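Local coordinates for Lactamase_B domain-containing protein (Bacillus lehensis G1, PDB 7EV5) that probably acts as a di-zinc hydrolase of the metallo-beta-lactamase fold, resembling both B3 metallo-beta-lactamases and glyoxalase II, at residues I50-A55 / H82-P87; Q155-T160 / T168-S173. All coordinates share one frame; numbering follows the deposited sequence.

Contact 1: residues I50-A55 / H82-P87. With ZN (zinc ion), chain B.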
# COMPACT_ATOMS: atom_id res chain seq x y z
N ILE A 50 3.17 -9.97 -2.99
CA ILE A 50 2.46 -8.71 -3.14
C ILE A 50 1.84 -8.38 -1.79
O ILE A 50 1.06 -9.17 -1.25
CB ILE A 50 1.35 -8.81 -4.20
CG1 ILE A 50 1.96 -9.10 -5.57
CG2 ILE A 50 0.50 -7.54 -4.22
CD1 ILE A 50 0.95 -9.61 -6.57
N LEU A 51 2.19 -7.21 -1.25
CA LEU A 51 1.62 -6.72 -0.00
C LEU A 51 0.71 -5.55 -0.34
O LEU A 51 1.15 -4.58 -0.97
CB LEU A 51 2.72 -6.27 0.96
CG LEU A 51 3.75 -7.31 1.42
CD1 LEU A 51 4.60 -6.76 2.55
CD2 LEU A 51 3.10 -8.64 1.81
N LEU A 52 -0.55 -5.64 0.05
CA LEU A 52 -1.50 -4.59 -0.25
C LEU A 52 -1.74 -3.75 1.00
O LEU A 52 -2.09 -4.28 2.06
CB LEU A 52 -2.83 -5.18 -0.72
CG LEU A 52 -2.78 -5.94 -2.04
CD1 LEU A 52 -4.15 -6.49 -2.35
CD2 LEU A 52 -2.26 -5.05 -3.19
N THR A 53 -1.56 -2.44 0.87
CA THR A 53 -1.95 -1.56 1.97
C THR A 53 -3.46 -1.57 2.15
O THR A 53 -3.95 -1.47 3.28
CB THR A 53 -1.45 -0.13 1.74
OG1 THR A 53 -2.10 0.46 0.60
CG2 THR A 53 0.06 -0.10 1.57
N HIS A 54 -4.20 -1.67 1.05
CA HIS A 54 -5.65 -1.73 1.04
C HIS A 54 -6.09 -2.14 -0.35
O HIS A 54 -5.27 -2.24 -1.28
CB HIS A 54 -6.32 -0.44 1.55
CG HIS A 54 -6.14 0.79 0.69
ND1 HIS A 54 -4.91 1.29 0.34
CD2 HIS A 54 -7.06 1.65 0.20
CE1 HIS A 54 -5.08 2.41 -0.36
NE2 HIS A 54 -6.37 2.64 -0.47
N ALA A 55 -7.40 -2.35 -0.51
CA ALA A 55 -7.92 -2.98 -1.72
C ALA A 55 -8.77 -2.05 -2.57
O ALA A 55 -9.58 -2.51 -3.37
CB ALA A 55 -8.68 -4.27 -1.39
N HIS A 82 -13.31 -9.20 0.81
CA HIS A 82 -14.29 -9.24 -0.26
C HIS A 82 -14.07 -8.17 -1.31
O HIS A 82 -14.71 -8.22 -2.37
CB HIS A 82 -15.70 -9.04 0.30
CG HIS A 82 -16.13 -10.10 1.27
ND1 HIS A 82 -16.20 -11.43 0.92
CD2 HIS A 82 -16.51 -10.02 2.56
CE1 HIS A 82 -16.60 -12.13 1.97
NE2 HIS A 82 -16.80 -11.30 2.98
N TRP A 83 -13.20 -7.19 -1.06
CA TRP A 83 -13.10 -6.04 -1.95
C TRP A 83 -12.37 -6.36 -3.25
O TRP A 83 -12.62 -5.70 -4.26
CB TRP A 83 -12.37 -4.90 -1.26
CG TRP A 83 -13.17 -4.21 -0.20
CD1 TRP A 83 -14.20 -4.73 0.52
CD2 TRP A 83 -12.98 -2.88 0.27
NE1 TRP A 83 -14.68 -3.79 1.42
CE2 TRP A 83 -13.94 -2.64 1.27
CE3 TRP A 83 -12.09 -1.87 -0.08
CZ2 TRP A 83 -14.04 -1.41 1.94
CZ3 TRP A 83 -12.19 -0.65 0.59
CH2 TRP A 83 -13.16 -0.44 1.59
N LEU A 84 -11.46 -7.34 -3.25
CA LEU A 84 -10.67 -7.60 -4.44
C LEU A 84 -11.55 -7.99 -5.62
O LEU A 84 -11.32 -7.55 -6.75
CB LEU A 84 -9.67 -8.73 -4.16
CG LEU A 84 -8.53 -8.38 -3.20
CD1 LEU A 84 -7.66 -9.62 -3.03
CD2 LEU A 84 -7.70 -7.19 -3.67
N GLU A 85 -12.57 -8.80 -5.37
CA GLU A 85 -13.36 -9.40 -6.42
C GLU A 85 -14.70 -8.72 -6.62
O GLU A 85 -15.47 -9.16 -7.48
CB GLU A 85 -13.59 -10.88 -6.11
CG GLU A 85 -12.32 -11.72 -6.15
CD GLU A 85 -12.50 -13.05 -5.48
OE1 GLU A 85 -12.49 -13.09 -4.24
OE2 GLU A 85 -12.65 -14.06 -6.19
N ASP A 86 -15.00 -7.70 -5.84
CA ASP A 86 -16.31 -7.03 -5.88
C ASP A 86 -16.12 -5.57 -6.25
O ASP A 86 -15.71 -4.75 -5.40
CB ASP A 86 -17.02 -7.18 -4.54
CG ASP A 86 -18.49 -6.80 -4.61
OD1 ASP A 86 -18.85 -6.02 -5.52
OD2 ASP A 86 -19.27 -7.28 -3.76
N PRO A 87 -16.43 -5.19 -7.50
CA PRO A 87 -16.23 -3.80 -7.93
C PRO A 87 -17.19 -2.82 -7.28
O PRO A 87 -16.94 -1.61 -7.34
CB PRO A 87 -16.45 -3.87 -9.44
CG PRO A 87 -17.46 -4.97 -9.60
CD PRO A 87 -17.18 -5.98 -8.50
ZN ZN B . -7.45 4.22 -1.24
O HOH W 1 -7.12 4.79 -3.07

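Contact 2: residues Q155-T160 / T168-S173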
# COMPACT_ATOMS: atom_id res chain seq x y z
N GLN A 155 1.90 16.76 2.54
CA GLN A 155 1.03 17.94 2.63
C GLN A 155 -0.47 17.65 2.69
O GLN A 155 -1.26 18.60 2.67
CB GLN A 155 1.32 18.98 1.53
CG GLN A 155 2.63 19.72 1.70
CD GLN A 155 2.61 20.62 2.92
OE1 GLN A 155 3.36 20.40 3.87
NE2 GLN A 155 1.75 21.63 2.90
N SER A 156 -0.89 16.39 2.79
CA SER A 156 -2.31 16.11 2.95
C SER A 156 -2.46 14.76 3.63
O SER A 156 -1.48 14.10 3.97
CB SER A 156 -3.09 16.17 1.62
OG SER A 156 -2.71 15.13 0.73
N ILE A 157 -3.72 14.37 3.85
CA ILE A 157 -4.04 13.08 4.46
C ILE A 157 -5.09 12.38 3.60
O ILE A 157 -5.70 12.98 2.71
CB ILE A 157 -4.49 13.21 5.93
CG1 ILE A 157 -5.80 14.01 6.04
CG2 ILE A 157 -3.40 13.85 6.77
CD1 ILE A 157 -6.32 14.09 7.47
N GLY A 158 -5.30 11.10 3.88
CA GLY A 158 -6.22 10.32 3.07
C GLY A 158 -7.64 10.85 3.12
O GLY A 158 -8.13 11.34 4.15
N ARG A 159 -8.33 10.74 1.99
CA ARG A 159 -9.75 11.06 1.98
C ARG A 159 -10.51 10.06 2.85
O ARG A 159 -10.16 8.88 2.93
CB ARG A 159 -10.30 11.08 0.55
CG ARG A 159 -10.27 9.74 -0.17
CD ARG A 159 -10.48 9.92 -1.67
NE ARG A 159 -11.84 10.36 -1.97
CZ ARG A 159 -12.33 10.50 -3.20
NH1 ARG A 159 -11.58 10.24 -4.27
NH2 ARG A 159 -13.58 10.91 -3.35
N THR A 160 -11.55 10.55 3.51
CA THR A 160 -12.34 9.75 4.44
C THR A 160 -13.81 9.66 4.02
O THR A 160 -14.66 9.32 4.84
CB THR A 160 -12.19 10.27 5.87
OG1 THR A 160 -12.53 11.66 5.91
CG2 THR A 160 -10.77 10.09 6.31
N THR A 168 -12.35 10.59 12.07
CA THR A 168 -11.90 10.47 13.46
C THR A 168 -10.94 9.30 13.64
O THR A 168 -9.98 9.39 14.41
CB THR A 168 -13.08 10.37 14.42
OG1 THR A 168 -13.73 9.10 14.28
CG2 THR A 168 -14.09 11.48 14.17
N LEU A 169 -11.17 8.21 12.90
CA LEU A 169 -10.28 7.06 12.98
C LEU A 169 -8.97 7.34 12.25
O LEU A 169 -7.90 6.96 12.72
CB LEU A 169 -11.00 5.86 12.37
CG LEU A 169 -10.43 4.47 12.55
CD1 LEU A 169 -10.12 4.22 14.01
CD2 LEU A 169 -11.44 3.46 12.04
N LEU A 170 -9.05 8.03 11.09
CA LEU A 170 -7.83 8.34 10.35
C LEU A 170 -6.88 9.19 11.19
O LEU A 170 -5.68 8.92 11.24
CB LEU A 170 -8.18 9.07 9.06
CG LEU A 170 -6.93 9.41 8.25
CD1 LEU A 170 -6.27 8.11 7.81
CD2 LEU A 170 -7.30 10.23 7.04
N LEU A 171 -7.41 10.20 11.89
CA LEU A 171 -6.53 11.06 12.68
C LEU A 171 -5.89 10.30 13.83
O LEU A 171 -4.73 10.55 14.18
CB LEU A 171 -7.28 12.29 13.17
CG LEU A 171 -7.43 13.37 12.10
CD1 LEU A 171 -8.29 14.48 12.60
CD2 LEU A 171 -6.06 13.91 11.68
N ALA A 172 -6.63 9.38 14.44
CA ALA A 172 -6.04 8.54 15.48
C ALA A 172 -4.96 7.64 14.91
O ALA A 172 -3.90 7.47 15.52
CB ALA A 172 -7.12 7.72 16.18
N SER A 173 -5.21 7.01 13.75
CA SER A 173 -4.15 6.23 13.12
C SER A 173 -2.89 7.05 12.92
O SER A 173 -1.78 6.59 13.20
CB SER A 173 -4.61 5.64 11.78
OG SER A 173 -5.61 4.67 11.97

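Contact 1: residues I50-A55 / H82-P87
Leu52 and Leu84 share one first torsion, each with CG anti to its own carbonyl carbon (chi1 -65° and -70°), but they reach across with different branches: Leu52 uses its extended branch, CD1, and Leu84 its other branch, CD2. Leu52 CD1 meets Leu84 CD2 at 3.9 Å, the two side chains crossing at a slant. The same Leu84 CD2 also lies 3.8 Å from Ala55 CB, while Ala55 CB rests against Trp83 CB at 3.7 Å. A single methyl suits position 55, because the backbones come close there, CA to CA 6.0 Å for Ala55 and Trp83. The indole turns its edge to Ala55, with Trp83 CE3 4.2 Å from the carbonyl carbon of Ala55. No hydrogen bond joins the segments; the contact is buried and apolar, and Val63 and Val74 extend it around Leu52.

Between Leu52 and Ala55 lie the two polar residues that serve the metal. His54 gives ND1 to Thr53 OG1 in the plane of its ring (2.9 Å, 163°), which fixes the ring's rotation and leaves His54 NE2 to bind zinc at 2.1 Å. Thr53 is thus a second-shell residue, itself held by Asp28. His56, His131 and a water share this zinc. The loop after strand 46-51 thus carries the first histidine of the HxHxDH zinc motif of the metallo-beta-lactamase fold.

Contact 2: residues Q155-T160 / T168-S173
Leu170 and Leu171 are the residues that helix 167-178 presents to the short strand 156-157 and the loop after it. Just before them in the chain, Thr168 OG1 is hydrogen-bonded to Asp166, a polar choice that fits an exposed first turn.

Leu170 is the centre of the contact. Its CG stands opposite the backbone N (chi1 -179°), beside the carbonyl carbon, and CD2 is the branch that continues the extended chain away from CA, out from the helix and into the bend of the loop. There the one methyl, Leu170 CD2, has three neighbours: Gly158 O at 3.2 Å, a tight approach, Thr160 CG2 at 3.5 Å, and Ile157 CD1 at 4.0 Å. Both Ile157 and Thr160 lie obliquely across the leucine, and Thr160 CG2 also comes within 3.9 Å of Leu170 CB. A long apolar side chain suits this place, since its end reaches into the bend of the loop; at position 158, the absence of a side chain lets the backbone, and so Gly158 O, come close to CD2.

Leu171 leaves the helix beside the contact, but the end of its side chain brings Leu171 CD2 to 4.2 Å from Ile157 CD1. Ile157 therefore spans two consecutive leucines, and Ile174 meets it further along the helix.

Across the loop from this helix, Arg159 O accepts a bond from ND1 of the zinc ligand His131. The arrangement is one of helix-on-loop packing at the edge of the metallo-beta-lactamase active site, with the loop a second-shell support of a zinc-binding histidine.

How the contacts relate
Contact 1 closes before contact 2 opens along the chain, and their centres lie about 20 Å apart, with nearest atoms about 8 Å from each other and no touch. They belong to different halves of the fold. Segment 50-55 leaves strand 46-51 of one mixed six-stranded sheet, and 82-87 lies in the loop between strand 74-77 of that sheet and helix 92-96. Segment 155-160 carries the second strand of the small hairpin 152-153/156-157, which comes after strand 145-149 of the other sheet. Contact 1 contains the zinc ligand His54; contact 2 lies next to His131, which binds the same zinc. One zinc site thus draws on loops from both halves, as expected of the alpha-beta/beta-alpha sandwich.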